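Local coordinates for CDA peptide synthetase I (Streptomyces coelicolor, PDB 5DU9), which contains a condensation domain of a nonribosomal peptide synthetase, related in fold to the CoA-dependent acyltransferases, at residues 31-36 with 151-156. The protein carries 1 engineered substitution. Residues are numbered along the deposited sequence; the frame is centred on the assembly and turned at random.
Sequences HYRTGS and LYYLGV
Thr34 pairs with Val156, and Ser36 with Leu154, through four backbone hydrogen bonds that join strands 33-36 and 151-156; Val156 N to Thr34 O, at 2.9 Å, is nearly straight (172°). The segment directions differ by 161°, which makes the pairing antiparallel. Val156 O accepts a second bond, from Arg33 NE at 3.3 Å. This side-chain donor stands above the carbonyl plane, 70° out of it, whereas Thr34 N comes from the opposite face. The guanidinium is anchored by a salt bridge from NH2 to Asp125 and a hydrogen bond from NH1 to Thr128 O.

The strands are neighbours in a six-stranded mixed sheet of a condensation domain, a fold shared with the CoA-dependent acyltransferases; strand 33-40 runs between 149-157 and 379-384. Just before the strand, the side chain of Tyr32 comes within about 4 Å of the bound (2S)-2-amino-N-butyl-propanamide.

Gly35 faces Gly155 as a non-hydrogen-bonded pair with CA atoms 4.4 Å apart, and Gly155 N sits 3.6 Å above the plane of the Tyr153 ring, offset toward its rim. The phenol OH, hydrogen-bonded to Asp125, also accepts from a water that donates to Thr34 O.

On the Thr34 and Val156 face, Thr34 OG1 meets Val156 CG2 at 3.1 Å, a tight contact. Further along this face a second water links Ser36 OG to Leu154 O, and Ser36 OG is also hydrogen-bonded to Tyr170 OH of helix 163-182.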
loop_
_atom_site.group_PDB
_atom_site.type_symbol
_atom_site.label_atom_id
_atom_site.label_comp_id
_atom_site.label_asym_id
_atom_site.label_seq_id
_atom_site.Cartn_x
_atom_site.Cartn_y
_atom_site.Cartn_z
ATOM N N HIS A 31 5.912 5.370 13.166
ATOM C CA HIS A 31 6.157 4.201 12.330
ATOM C C HIS A 31 4.970 3.823 11.457
ATOM O O HIS A 31 5.141 3.088 10.486
ATOM C CB HIS A 31 6.563 3.011 13.197
ATOM C CG HIS A 31 7.895 3.182 13.850
ATOM N ND1 HIS A 31 9.045 3.443 13.135
ATOM C CD2 HIS A 31 8.265 3.144 15.153
ATOM C CE1 HIS A 31 10.065 3.551 13.966
ATOM N NE2 HIS A 31 9.618 3.376 15.196
ATOM N N TYR A 32 3.779 4.316 11.791
ATOM C CA TYR A 32 2.601 4.056 10.964
ATOM C C TYR A 32 2.210 5.285 10.138
ATOM O O TYR A 32 1.089 5.376 9.636
ATOM C CB TYR A 32 1.443 3.561 11.845
ATOM C CG TYR A 32 1.630 2.101 12.198
ATOM C CD1 TYR A 32 2.402 1.721 13.291
ATOM C CD2 TYR A 32 1.077 1.101 11.412
ATOM C CE1 TYR A 32 2.602 0.389 13.598
ATOM C CE2 TYR A 32 1.271 -0.235 11.713
ATOM C CZ TYR A 32 2.029 -0.586 12.806
ATOM O OH TYR A 32 2.223 -1.917 13.100
ATOM N N ARG A 33 3.152 6.213 9.973
ATOM C CA ARG A 33 3.028 7.254 8.952
ATOM C C ARG A 33 3.342 6.654 7.591
ATOM O O ARG A 33 4.410 6.066 7.395
ATOM C CB ARG A 33 3.975 8.430 9.206
ATOM C CG ARG A 33 3.694 9.276 10.446
ATOM C CD ARG A 33 2.432 10.119 10.325
ATOM N NE ARG A 33 2.325 10.845 9.056
ATOM C CZ ARG A 33 2.639 12.126 8.866
ATOM N NH1 ARG A 33 3.103 12.884 9.855
ATOM N NH2 ARG A 33 2.476 12.663 7.665
ATOM N N THR A 34 2.415 6.813 6.653
ATOM C CA THR A 34 2.591 6.319 5.294
ATOM C C THR A 34 2.372 7.458 4.318
ATOM O O THR A 34 1.956 8.550 4.708
ATOM C CB THR A 34 1.620 5.170 4.990
ATOM O OG1 THR A 34 0.281 5.599 5.257
ATOM C CG2 THR A 34 1.935 3.972 5.856
ATOM N N GLY A 35 2.655 7.220 3.046
ATOM C CA GLY A 35 2.472 8.275 2.075
ATOM C C GLY A 35 2.654 7.867 0.636
ATOM O O GLY A 35 3.181 6.798 0.319
ATOM N N SER A 36 2.197 8.750 -0.242
ATOM C CA SER A 36 2.398 8.608 -1.672
ATOM C C SER A 36 2.440 10.009 -2.243
ATOM O O SER A 36 2.254 10.981 -1.512
ATOM C CB SER A 36 1.284 7.792 -2.322
ATOM O OG SER A 36 0.046 8.477 -2.227
ATOM N N LEU A 151 4.559 18.326 -7.829
ATOM C CA LEU A 151 4.469 17.099 -7.058
ATOM C C LEU A 151 3.481 17.328 -5.928
ATOM O O LEU A 151 3.631 18.279 -5.162
ATOM C CB LEU A 151 5.844 16.691 -6.516
ATOM C CG LEU A 151 5.966 15.312 -5.865
ATOM C CD1 LEU A 151 7.383 14.787 -6.016
ATOM C CD2 LEU A 151 5.583 15.361 -4.390
ATOM N N TYR A 152 2.464 16.475 -5.846
ATOM C CA TYR A 152 1.505 16.533 -4.748
ATOM C C TYR A 152 1.796 15.412 -3.771
ATOM O O TYR A 152 1.711 14.243 -4.137
ATOM C CB TYR A 152 0.063 16.418 -5.252
ATOM C CG TYR A 152 -0.959 16.695 -4.170
ATOM C CD1 TYR A 152 -1.222 15.763 -3.171
ATOM C CD2 TYR A 152 -1.647 17.900 -4.135
ATOM C CE1 TYR A 152 -2.144 16.024 -2.173
ATOM C CE2 TYR A 152 -2.573 18.165 -3.147
ATOM C CZ TYR A 152 -2.815 17.224 -2.169
ATOM O OH TYR A 152 -3.733 17.491 -1.180
ATOM N N TYR A 153 2.125 15.774 -2.534
ATOM C CA TYR A 153 2.409 14.801 -1.483
ATOM C C TYR A 153 1.213 14.596 -0.572
ATOM O O TYR A 153 0.658 15.548 -0.030
ATOM C CB TYR A 153 3.613 15.252 -0.654
ATOM C CG TYR A 153 3.786 14.529 0.672
ATOM C CD1 TYR A 153 4.171 13.194 0.721
ATOM C CD2 TYR A 153 3.593 15.195 1.874
ATOM C CE1 TYR A 153 4.343 12.541 1.930
ATOM C CE2 TYR A 153 3.764 14.550 3.089
ATOM C CZ TYR A 153 4.145 13.226 3.110
ATOM O OH TYR A 153 4.317 12.593 4.324
ATOM N N LEU A 154 0.840 13.332 -0.411
ATOM C CA LEU A 154 -0.200 12.924 0.520
ATOM C C LEU A 154 0.420 12.079 1.619
ATOM O O LEU A 154 0.774 10.918 1.398
ATOM C CB LEU A 154 -1.299 12.137 -0.199
ATOM C CG LEU A 154 -2.361 11.485 0.694
ATOM C CD1 LEU A 154 -3.155 12.529 1.456
ATOM C CD2 LEU A 154 -3.284 10.603 -0.132
ATOM N N GLY A 155 0.568 12.680 2.796
ATOM C CA GLY A 155 1.054 11.977 3.966
ATOM C C GLY A 155 -0.135 11.669 4.846
ATOM O O GLY A 155 -1.021 12.504 5.005
ATOM N N VAL A 156 -0.164 10.469 5.411
ATOM C CA VAL A 156 -1.281 10.070 6.251
ATOM C C VAL A 156 -0.802 9.248 7.426
ATOM O O VAL A 156 0.337 8.776 7.453
ATOM C CB VAL A 156 -2.325 9.238 5.468
ATOM C CG1 VAL A 156 -2.890 10.034 4.297
ATOM C CG2 VAL A 156 -1.720 7.919 4.976
HETATM O O HOH W 1 3.417 10.530 6.053
HETATM O O HOH W 2 -0.636 8.907 0.278
#